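Local coordinates for 2-nitrobenzoate nitroreductase (Pseudomonas fluorescens, PDB 4Z85), which reduces the nitro group of 2-nitrobenzoate and probably uses FMN as its cofactor, at residues A[142-146]-A[156-160]; A[43-47]-A[58-62]; A[27-32]-A[87-92]; A[40-44]-A[75-80]. All blocks are in the same frame, centred on the assembly; numbering follows the deposited sequence. Where two conformers were deposited one is given.

Contact 1 of 4, residues A[142-146]-A[156-160]; sequences KLYKI and VFGEI
A classic beta bulge interrupts the antiparallel hairpin of strands 137-150 and 153-165 in the flavin reductase-like barrel. The axes of 142-146 and 156-160 approach to 4.3 Å at 145°. K142 faces E159 as a hydrogen-bonded pair: K142 N to E159 O is 2.9 Å and E159 N to K142 O is 2.8 Å. L143 and G158 form a non-hydrogen-bonded pair, CA to CA 4.7 Å. The register then shifts by one. Y144, at phi/psi -91/-54, and K145 both face F157. F157 O accepts from Y144 N at 2.8 Å and from K145 N at 3.1 Å; F157 N returns a bond to K145 O at 2.8 Å. I146 pairs with V156. On the K142 and E159 face, the Y144 ring, chi1 t, meets E159 OE1 with its edge, CD1 to OE1 3.8 Å. On the I146 and V156 face, L143 CD1 packs on V156 CG1 at 3.8 Å. F157 O thus serves two consecutive amides, so the bulge leaves both Y144 N and K145 N satisfied.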
loop_
_atom_site.group_PDB
_atom_site.type_symbol
_atom_site.label_atom_id
_atom_site.label_comp_id
_atom_site.label_asym_id
_atom_site.label_seq_id
_atom_site.Cartn_x
_atom_site.Cartn_y
_atom_site.Cartn_z
ATOM N N LYS A 142 14.458 -3.568 11.434
ATOM C CA LYS A 142 15.794 -3.071 11.189
ATOM C C LYS A 142 15.857 -2.479 9.797
ATOM O O LYS A 142 15.126 -2.894 8.894
ATOM C CB LYS A 142 16.826 -4.188 11.355
ATOM C CG LYS A 142 16.905 -4.684 12.793
ATOM C CD LYS A 142 17.912 -5.825 12.935
ATOM C CE LYS A 142 18.252 -6.104 14.396
ATOM N NZ LYS A 142 19.245 -7.228 14.522
ATOM N N LEU A 143 16.727 -1.498 9.632
ATOM C CA LEU A 143 16.923 -0.880 8.337
ATOM C C LEU A 143 17.577 -1.856 7.384
ATOM O O LEU A 143 18.626 -2.416 7.685
ATOM C CB LEU A 143 17.784 0.382 8.462
ATOM C CG LEU A 143 18.030 1.103 7.137
ATOM C CD1 LEU A 143 16.698 1.643 6.574
ATOM C CD2 LEU A 143 19.058 2.216 7.275
ATOM N N TYR A 144 16.957 -2.066 6.235
ATOM C CA TYR A 144 17.570 -2.865 5.197
ATOM C C TYR A 144 18.387 -1.967 4.280
ATOM O O TYR A 144 19.582 -2.200 4.048
ATOM C CB TYR A 144 16.510 -3.607 4.408
ATOM C CG TYR A 144 17.059 -4.677 3.502
ATOM C CD1 TYR A 144 17.366 -5.939 4.006
ATOM C CD2 TYR A 144 17.293 -4.432 2.155
ATOM C CE1 TYR A 144 17.848 -6.934 3.181
ATOM C CE2 TYR A 144 17.787 -5.420 1.325
ATOM C CZ TYR A 144 18.067 -6.673 1.848
ATOM O OH TYR A 144 18.553 -7.651 1.012
ATOM N N LYS A 145 17.739 -0.933 3.748
ATOM C CA LYS A 145 18.449 -0.027 2.842
ATOM C C LYS A 145 17.644 1.230 2.611
ATOM O O LYS A 145 16.425 1.177 2.581
ATOM C CB LYS A 145 18.716 -0.704 1.497
ATOM C CG LYS A 145 19.124 0.223 0.372
ATOM C CD LYS A 145 20.236 -0.383 -0.451
ATOM C CE LYS A 145 19.687 -1.066 -1.677
ATOM N NZ LYS A 145 20.784 -1.788 -2.397
ATOM N N ILE A 146 18.314 2.359 2.425
ATOM C CA ILE A 146 17.595 3.555 1.987
ATOM C C ILE A 146 17.959 3.820 0.540
ATOM O O ILE A 146 19.136 3.808 0.178
ATOM C CB ILE A 146 17.914 4.773 2.855
ATOM C CG1 ILE A 146 17.406 4.531 4.277
ATOM C CG2 ILE A 146 17.257 6.030 2.286
ATOM C CD1 ILE A 146 17.723 5.620 5.211
ATOM N N VAL A 156 12.553 4.130 2.269
ATOM C CA VAL A 156 13.122 3.363 3.360
ATOM C C VAL A 156 12.675 1.917 3.214
ATOM O O VAL A 156 11.484 1.644 3.233
ATOM C CB VAL A 156 12.674 3.893 4.723
ATOM C CG1 VAL A 156 13.242 3.005 5.854
ATOM C CG2 VAL A 156 13.087 5.361 4.885
ATOM N N PHE A 157 13.634 1.004 3.046
ATOM C CA PHE A 157 13.335 -0.418 3.012
ATOM C C PHE A 157 13.694 -1.007 4.359
ATOM O O PHE A 157 14.852 -0.926 4.801
ATOM C CB PHE A 157 14.090 -1.126 1.886
ATOM C CG PHE A 157 13.621 -0.733 0.521
ATOM C CD1 PHE A 157 14.097 0.425 -0.081
ATOM C CD2 PHE A 157 12.687 -1.510 -0.166
ATOM C CE1 PHE A 157 13.659 0.789 -1.341
ATOM C CE2 PHE A 157 12.243 -1.143 -1.429
ATOM C CZ PHE A 157 12.735 0.011 -2.016
ATOM N N GLY A 158 12.683 -1.566 5.020
ATOM C CA GLY A 158 12.864 -2.092 6.355
ATOM C C GLY A 158 12.710 -3.597 6.327
ATOM O O GLY A 158 11.985 -4.128 5.484
ATOM N N GLU A 159 13.384 -4.274 7.258
ATOM C CA GLU A 159 13.222 -5.715 7.425
ATOM C C GLU A 159 12.523 -5.985 8.745
ATOM O O GLU A 159 12.912 -5.453 9.787
ATOM C CB GLU A 159 14.576 -6.433 7.383
ATOM C CG GLU A 159 14.460 -7.931 7.671
ATOM C CD GLU A 159 15.780 -8.642 7.552
ATOM O OE1 GLU A 159 16.773 -7.977 7.186
ATOM O OE2 GLU A 159 15.816 -9.863 7.832
ATOM N N ILE A 160 11.460 -6.775 8.693
ATOM C CA ILE A 160 10.748 -7.147 9.899
ATOM C C ILE A 160 11.532 -8.223 10.639
ATOM O O ILE A 160 11.758 -9.298 10.100
ATOM C CB ILE A 160 9.349 -7.682 9.582
ATOM C CG1 ILE A 160 8.587 -6.677 8.721
ATOM C CG2 ILE A 160 8.591 -7.979 10.872
ATOM C CD1 ILE A 160 7.346 -7.258 8.079
#

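Contact 2 of 4, residues A[43-47]-A[58-62]; sequences PYSAF and VIAVD
P43 and Y44 end an extended run of strand 39-52. The P43 ring packs on M100 and C103 of helix 94-103. Y44 points toward the partner strand with chi1 m. Y44 CB meets I59 CG2 at 3.5 Å. V61 CG2 sits 4.2 Å from the centroid of the Y44 ring, over its face, in a CH-pi contact. Y44 OH bonds to T77 and, at 2.9 Å, to a water that donates to D62 O, also at 2.9 Å. S45 turns away, phi/psi -113/5, and its OG bonds to R25. A46 is the centre of an inverse gamma turn, phi/psi -87/77. A46 O accepts from A60 N at 2.8 Å. A second water accepts from A46 N at 3.1 Å and donates to A60 O at 2.9 Å. A46 CB and A60 CB touch at 3.8 Å. F47 is extended again and makes a non-hydrogen-bonded antiparallel pair with I59, CA to CA 4.4 Å. F47 CA lies 3.3 Å from V58 O, and F47 CD1 3.6 Å from I59 CG1. F47 O bonds to N48 of the second subunit. This is a beta hairpin of the barrel, its first strand broken by a tight turn, at the dimer interface.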
loop_
_atom_site.group_PDB
_atom_site.type_symbol
_atom_site.label_atom_id
_atom_site.label_comp_id
_atom_site.label_asym_id
_atom_site.label_seq_id
_atom_site.Cartn_x
_atom_site.Cartn_y
_atom_site.Cartn_z
ATOM N N PRO A 43 3.139 9.218 10.912
ATOM C CA PRO A 43 2.417 8.269 10.057
ATOM C C PRO A 43 2.732 8.445 8.577
ATOM O O PRO A 43 2.879 9.566 8.060
ATOM C CB PRO A 43 0.950 8.608 10.323
ATOM C CG PRO A 43 1.000 10.114 10.525
ATOM C CD PRO A 43 2.301 10.381 11.261
ATOM N N TYR A 44 2.783 7.317 7.875
ATOM C CA TYR A 44 3.053 7.311 6.436
ATOM C C TYR A 44 2.158 6.303 5.741
ATOM O O TYR A 44 2.102 5.166 6.177
ATOM C CB TYR A 44 4.505 6.933 6.155
ATOM C CG TYR A 44 5.497 7.857 6.792
ATOM C CD1 TYR A 44 5.881 9.019 6.150
ATOM C CD2 TYR A 44 6.029 7.572 8.037
ATOM C CE1 TYR A 44 6.789 9.892 6.735
ATOM C CE2 TYR A 44 6.935 8.436 8.634
ATOM C CZ TYR A 44 7.304 9.589 7.973
ATOM O OH TYR A 44 8.208 10.454 8.547
ATOM N N SER A 45 1.485 6.691 4.664
ATOM C CA SER A 45 0.670 5.721 3.932
ATOM C C SER A 45 1.225 5.427 2.528
ATOM O O SER A 45 0.623 4.665 1.781
ATOM C CB SER A 45 -0.805 6.186 3.857
ATOM O OG SER A 45 -0.976 7.282 2.975
ATOM N N ALA A 46 2.391 5.979 2.183
ATOM C CA ALA A 46 3.092 5.537 0.976
ATOM C C ALA A 46 3.949 4.352 1.393
ATOM O O ALA A 46 5.156 4.479 1.606
ATOM C CB ALA A 46 3.949 6.658 0.363
ATOM N N PHE A 47 3.292 3.208 1.555
ATOM C CA PHE A 47 3.802 2.115 2.391
ATOM C C PHE A 47 3.206 0.823 1.917
ATOM O O PHE A 47 1.994 0.764 1.693
ATOM C CB PHE A 47 3.412 2.371 3.859
ATOM C CG PHE A 47 3.443 1.152 4.776
ATOM C CD1 PHE A 47 4.588 0.371 4.910
ATOM C CD2 PHE A 47 2.333 0.841 5.553
ATOM C CE1 PHE A 47 4.609 -0.709 5.801
ATOM C CE2 PHE A 47 2.343 -0.222 6.445
ATOM C CZ PHE A 47 3.489 -0.997 6.568
ATOM N N VAL A 58 8.484 -1.288 2.266
ATOM C CA VAL A 58 9.002 0.025 1.863
ATOM C C VAL A 58 8.078 1.127 2.381
ATOM O O VAL A 58 6.860 0.963 2.416
ATOM C CB VAL A 58 9.182 0.119 0.311
ATOM C CG1 VAL A 58 7.839 0.041 -0.449
ATOM C CG2 VAL A 58 9.959 1.378 -0.073
ATOM N N ILE A 59 8.681 2.225 2.842
ATOM C CA ILE A 59 7.944 3.445 3.191
ATOM C C ILE A 59 8.602 4.613 2.480
ATOM O O ILE A 59 9.807 4.783 2.596
ATOM C CB ILE A 59 7.960 3.725 4.697
ATOM C CG1 ILE A 59 7.392 2.532 5.471
ATOM C CG2 ILE A 59 7.176 4.992 4.999
ATOM C CD1 ILE A 59 7.590 2.621 6.964
ATOM N N ALA A 60 7.837 5.419 1.753
ATOM C CA ALA A 60 8.422 6.620 1.150
ATOM C C ALA A 60 8.297 7.772 2.151
ATOM O O ALA A 60 7.216 8.011 2.676
ATOM C CB ALA A 60 7.739 6.951 -0.182
ATOM N N VAL A 61 9.409 8.454 2.434
ATOM C CA VAL A 61 9.480 9.445 3.502
ATOM C C VAL A 61 10.092 10.747 2.979
ATOM O O VAL A 61 11.012 10.724 2.174
ATOM C CB VAL A 61 10.320 8.915 4.691
ATOM C CG1 VAL A 61 10.382 9.931 5.807
ATOM C CG2 VAL A 61 9.751 7.588 5.208
ATOM N N ASP A 62 9.580 11.886 3.424
ATOM C CA ASP A 62 10.209 13.154 3.056
ATOM C C ASP A 62 11.368 13.502 3.995
ATOM O O ASP A 62 11.377 13.111 5.164
ATOM C CB ASP A 62 9.168 14.270 3.030
ATOM C CG ASP A 62 8.519 14.419 1.664
ATOM O OD1 ASP A 62 8.821 13.588 0.779
ATOM O OD2 ASP A 62 7.711 15.358 1.474
HETATM O O HOH W 1 8.915 12.610 6.663
HETATM O O HOH W 2 4.359 8.104 3.197
#

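Contact 3 of 4, residues A[27-32]-A[87-92]; sequences IALVTS and FVVNMV
Backbone hydrogen bonds hold 28-32 against 87-90 and close the antiparallel barrel between its first and last strands in sheet order. L29 and N90 are a hydrogen-bonded pair: L29 N to N90 O is 2.9 Å and N90 N to L29 O is 2.8 Å. T31 and V88 form the next such pair, with T31 N to V88 O 2.9 Å and V88 N to T31 O 3.0 Å. The N90 side chain, chi1 m and chi2 -86°, folds back on the partner strand. N90 ND2 donates to L29 O at 2.9 Å and to T31 OG1 at 3.1 Å, while its OD1 accepts from I132 N. T31 OG1, chi1 p, also bonds to P130 O. A water donates to I27 O at 2.8 Å and accepts from V92 N at 2.9 Å. The axes of 28-32 and 87-90 come within 4.5 Å, at 152°. V30 and V89 pair without hydrogen bonds, CA to CA 4.7 Å. On their face, A28 CB meets V89 CG1 at 3.6 Å and V30 CG1 meets F87 CD2 at 3.9 Å. Where the pairing ends, V92 CG2 lies 3.9 Å from I27 CG2 and 4.0 Å from L29 CB.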
loop_
_atom_site.group_PDB
_atom_site.type_symbol
_atom_site.label_atom_id
_atom_site.label_comp_id
_atom_site.label_asym_id
_atom_site.label_seq_id
_atom_site.Cartn_x
_atom_site.Cartn_y
_atom_site.Cartn_z
ATOM N N ILE A 27 -1.432 2.200 6.759
ATOM C CA ILE A 27 -0.756 3.293 7.468
ATOM C C ILE A 27 0.325 2.747 8.383
ATOM O O ILE A 27 0.059 1.940 9.274
ATOM C CB ILE A 27 -1.747 4.121 8.286
ATOM C CG1 ILE A 27 -2.863 4.647 7.377
ATOM C CG2 ILE A 27 -1.034 5.314 8.948
ATOM C CD1 ILE A 27 -4.028 5.278 8.159
ATOM N N ALA A 28 1.552 3.185 8.141
ATOM C CA ALA A 28 2.667 2.845 9.020
ATOM C C ALA A 28 2.885 4.004 9.986
ATOM O O ALA A 28 3.350 5.063 9.579
ATOM C CB ALA A 28 3.940 2.570 8.209
ATOM N N LEU A 29 2.531 3.815 11.253
ATOM C CA LEU A 29 2.824 4.839 12.252
ATOM C C LEU A 29 4.188 4.487 12.835
ATOM O O LEU A 29 4.307 3.596 13.653
ATOM C CB LEU A 29 1.723 4.887 13.315
ATOM C CG LEU A 29 1.897 5.860 14.482
ATOM C CD1 LEU A 29 2.301 7.240 13.990
ATOM C CD2 LEU A 29 0.584 5.903 15.261
ATOM N N VAL A 30 5.209 5.161 12.335
ATOM C CA VAL A 30 6.599 4.828 12.638
ATOM C C VAL A 30 7.046 5.512 13.915
ATOM O O VAL A 30 6.983 6.747 14.011
ATOM C CB VAL A 30 7.514 5.228 11.473
ATOM C CG1 VAL A 30 8.985 4.940 11.792
ATOM C CG2 VAL A 30 7.093 4.481 10.197
ATOM N N THR A 31 7.481 4.711 14.886
ATOM C CA THR A 31 8.208 5.254 16.031
ATOM C C THR A 31 9.708 5.033 15.833
ATOM O O THR A 31 10.146 3.979 15.336
ATOM C CB THR A 31 7.749 4.643 17.380
ATOM O OG1 THR A 31 7.620 3.221 17.281
ATOM C CG2 THR A 31 6.412 5.244 17.812
ATOM N N SER A 32 10.481 6.055 16.194
ATOM C CA SER A 32 11.930 6.023 16.029
ATOM C C SER A 32 12.569 6.800 17.181
ATOM O O SER A 32 11.877 7.527 17.882
ATOM C CB SER A 32 12.332 6.604 14.669
ATOM O OG SER A 32 11.820 7.912 14.472
ATOM N N PHE A 87 13.673 0.692 13.879
ATOM C CA PHE A 87 12.436 1.454 14.090
ATOM C C PHE A 87 11.256 0.516 14.234
ATOM O O PHE A 87 11.372 -0.695 13.979
ATOM C CB PHE A 87 12.183 2.463 12.956
ATOM C CG PHE A 87 12.081 1.849 11.582
ATOM C CD1 PHE A 87 13.224 1.510 10.871
ATOM C CD2 PHE A 87 10.841 1.658 10.981
ATOM C CE1 PHE A 87 13.138 0.965 9.599
ATOM C CE2 PHE A 87 10.747 1.121 9.707
ATOM C CZ PHE A 87 11.893 0.769 9.014
ATOM N N VAL A 88 10.123 1.069 14.667
ATOM C CA VAL A 88 8.919 0.256 14.801
ATOM C C VAL A 88 7.843 0.767 13.870
ATOM O O VAL A 88 7.593 1.970 13.811
ATOM C CB VAL A 88 8.360 0.252 16.234
ATOM C CG1 VAL A 88 6.959 -0.399 16.282
ATOM C CG2 VAL A 88 9.320 -0.473 17.179
ATOM N N VAL A 89 7.227 -0.157 13.142
ATOM C CA VAL A 89 5.998 0.172 12.424
ATOM C C VAL A 89 4.796 -0.222 13.284
ATOM O O VAL A 89 4.547 -1.388 13.531
ATOM C CB VAL A 89 5.926 -0.537 11.053
ATOM C CG1 VAL A 89 4.565 -0.281 10.395
ATOM C CG2 VAL A 89 7.052 -0.053 10.148
ATOM N N ASN A 90 4.051 0.769 13.745
ATOM C CA ASN A 90 2.842 0.528 14.513
ATOM C C ASN A 90 1.666 0.586 13.576
ATOM O O ASN A 90 1.524 1.564 12.843
ATOM C CB ASN A 90 2.648 1.573 15.615
ATOM C CG ASN A 90 3.811 1.632 16.574
ATOM O OD1 ASN A 90 3.858 0.869 17.542
ATOM N ND2 ASN A 90 4.756 2.529 16.314
ATOM N N MET A 91 0.855 -0.457 13.602
ATOM C CA MET A 91 -0.345 -0.515 12.771
ATOM C C MET A 91 -1.444 0.275 13.466
ATOM O O MET A 91 -1.375 0.528 14.674
ATOM C CB MET A 91 -0.775 -1.961 12.519
ATOM C CG MET A 91 0.310 -2.816 11.867
ATOM S SD MET A 91 0.994 -2.031 10.383
ATOM C CE MET A 91 2.190 -3.265 9.920
ATOM N N VAL A 92 -2.458 0.667 12.702
ATOM C CA VAL A 92 -3.388 1.690 13.160
ATOM C C VAL A 92 -4.821 1.191 13.132
ATOM O O VAL A 92 -5.339 0.872 12.068
ATOM C CB VAL A 92 -3.290 2.970 12.290
ATOM C CG1 VAL A 92 -4.310 4.019 12.764
ATOM C CG2 VAL A 92 -1.859 3.529 12.287
HETATM O O HOH W 3 -1.981 0.191 9.927
#

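Contact 4 of 4, residues A[40-44]-A[75-80]; sequences NAAPY and KDTLKN
Two direct hydrogen bonds tie strand residues 40-44 to the start of helix 77-84. N80 ND2 donates to N40 OD1 at 2.9 Å. N80 ND2 also bonds to S32 OG, and N40 ND2 bonds to E113. The second bond joins two hydroxyls, Y44 OH and T77 OG1, 2.8 Å apart. With chi1 m on both residues, the T77 hydroxyl lies at the edge of the Y44 ring, near its plane. A water adds weak links to N40 O, 3.2 Å, and T77 OG1, 3.4 Å. At the N-terminal end of helix 77-84, N80 N donates to D76 O at 3.1 Å, which sets the first turn. K75 NZ makes a salt bridge to E113 and bonds to the carbonyl oxygens of C103 and S105.

The strand belongs to the flavin reductase-like barrel. The helix lies against it where strand 39-52 pairs with strand 28-33, and T77 also touches V30 there. The CA atoms of N40 and T77 are 6.9 Å apart.

Van der Waals contacts are few. A42 CB lies 3.7 Å from T77 OG1 and 4.1 Å from K75 CD. K75 CB comes within 3.9 Å of Y44 OH, and D76 CB within 3.8 Å of N40 OD1. The K75 chain, chi1 and chi2 both m, runs past A42.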
loop_
_atom_site.group_PDB
_atom_site.type_symbol
_atom_site.label_atom_id
_atom_site.label_comp_id
_atom_site.label_asym_id
_atom_site.label_seq_id
_atom_site.Cartn_x
_atom_site.Cartn_y
_atom_site.Cartn_z
ATOM N N ASN A 40 10.277 9.872 18.382
ATOM C CA ASN A 40 9.455 10.542 17.394
ATOM C C ASN A 40 8.439 9.553 16.834
ATOM O O ASN A 40 8.683 8.345 16.816
ATOM C CB ASN A 40 10.314 11.127 16.276
ATOM C CG ASN A 40 11.151 12.308 16.740
ATOM O OD1 ASN A 40 12.382 12.261 16.718
ATOM N ND2 ASN A 40 10.482 13.378 17.151
ATOM N N ALA A 41 7.290 10.075 16.416
ATOM C CA ALA A 41 6.237 9.251 15.828
ATOM C C ALA A 41 5.670 9.978 14.621
ATOM O O ALA A 41 5.391 11.174 14.690
ATOM C CB ALA A 41 5.156 8.956 16.844
ATOM N N ALA A 42 5.537 9.281 13.493
ATOM C CA ALA A 42 5.020 9.934 12.294
ATOM C C ALA A 42 4.339 8.898 11.405
ATOM O O ALA A 42 4.874 7.808 11.221
ATOM C CB ALA A 42 6.121 10.639 11.534
ATOM N N PRO A 43 3.139 9.218 10.912
ATOM C CA PRO A 43 2.417 8.269 10.057
ATOM C C PRO A 43 2.732 8.445 8.577
ATOM O O PRO A 43 2.879 9.566 8.060
ATOM C CB PRO A 43 0.950 8.608 10.323
ATOM C CG PRO A 43 1.000 10.114 10.525
ATOM C CD PRO A 43 2.301 10.381 11.261
ATOM N N TYR A 44 2.783 7.317 7.875
ATOM C CA TYR A 44 3.053 7.311 6.436
ATOM C C TYR A 44 2.158 6.303 5.741
ATOM O O TYR A 44 2.102 5.166 6.177
ATOM C CB TYR A 44 4.505 6.933 6.155
ATOM C CG TYR A 44 5.497 7.857 6.792
ATOM C CD1 TYR A 44 5.881 9.019 6.150
ATOM C CD2 TYR A 44 6.029 7.572 8.037
ATOM C CE1 TYR A 44 6.789 9.892 6.735
ATOM C CE2 TYR A 44 6.935 8.436 8.634
ATOM C CZ TYR A 44 7.304 9.589 7.973
ATOM O OH TYR A 44 8.208 10.454 8.547
ATOM N N LYS A 75 9.994 16.201 9.223
ATOM C CA LYS A 75 10.039 15.112 10.196
ATOM C C LYS A 75 11.457 14.541 10.339
ATOM O O LYS A 75 12.247 14.552 9.390
ATOM C CB LYS A 75 9.062 13.997 9.801
ATOM C CG LYS A 75 7.575 14.366 9.891
ATOM C CD LYS A 75 7.126 14.586 11.335
ATOM C CE LYS A 75 5.616 14.838 11.421
ATOM N NZ LYS A 75 5.150 15.017 12.825
ATOM N N ASP A 76 11.748 14.031 11.533
ATOM C CA ASP A 76 13.063 13.508 11.906
ATOM C C ASP A 76 13.198 12.012 11.683
ATOM O O ASP A 76 14.229 11.417 12.012
ATOM C CB ASP A 76 13.332 13.785 13.384
ATOM C CG ASP A 76 13.247 15.251 13.728
ATOM O OD1 ASP A 76 14.104 16.019 13.243
ATOM O OD2 ASP A 76 12.325 15.631 14.485
ATOM N N THR A 77 12.139 11.397 11.168
ATOM C CA THR A 77 12.081 9.945 11.043
ATOM C C THR A 77 13.302 9.370 10.329
ATOM O O THR A 77 13.927 8.412 10.812
ATOM C CB THR A 77 10.821 9.520 10.284
ATOM O OG1 THR A 77 9.682 10.163 10.869
ATOM C CG2 THR A 77 10.641 8.003 10.331
ATOM N N LEU A 78 13.645 9.964 9.192
ATOM C CA LEU A 78 14.721 9.455 8.351
ATOM C C LEU A 78 16.067 9.474 9.072
ATOM O O LEU A 78 16.803 8.496 9.034
ATOM C CB LEU A 78 14.809 10.258 7.053
ATOM C CG LEU A 78 15.712 9.687 5.961
ATOM C CD1 LEU A 78 15.323 8.246 5.652
ATOM C CD2 LEU A 78 15.648 10.540 4.700
ATOM N N LYS A 79 16.386 10.581 9.734
ATOM C CA LYS A 79 17.655 10.680 10.451
ATOM C C LYS A 79 17.728 9.681 11.609
ATOM O O LYS A 79 18.764 9.052 11.833
ATOM C CB LYS A 79 17.865 12.112 10.960
ATOM C CG LYS A 79 19.203 12.344 11.653
ATOM C CD LYS A 79 19.407 13.827 11.952
ATOM C CE LYS A 79 20.790 14.101 12.505
ATOM N NZ LYS A 79 20.990 15.554 12.751
ATOM N N ASN A 80 16.623 9.520 12.333
ATOM C CA ASN A 80 16.557 8.553 13.426
ATOM C C ASN A 80 16.782 7.120 12.934
ATOM O O ASN A 80 17.476 6.315 13.574
ATOM C CB ASN A 80 15.203 8.630 14.133
ATOM C CG ASN A 80 14.973 9.957 14.841
ATOM O OD1 ASN A 80 15.854 10.819 14.890
ATOM N ND2 ASN A 80 13.769 10.125 15.393
HETATM O O HOH W 4 9.468 8.338 13.697
#

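All four contacts involve the six-stranded antiparallel barrel. Contacts 2 and 4 share P43 and Y44 of strand 39-52, and their centres lie about 10 Å apart. Contact 3 joins strands 28-33 and 86-90, and its closest ends are 55 residues apart. Contacts 2 and 4 both form within that interval. Contact 1 follows later in the chain, as a hairpin. Contacts 1 and 2 are about 12 Å apart between centres and meet where strands 55-62 and 153-165 pair. Contact 4 sets helix 77-84 against the barrel, and L78 reaches I146 and V156 of contact 1. Contact 2 touches the second subunit at several residues, contact 1 at F157 and I160, contact 3 through M91 alone.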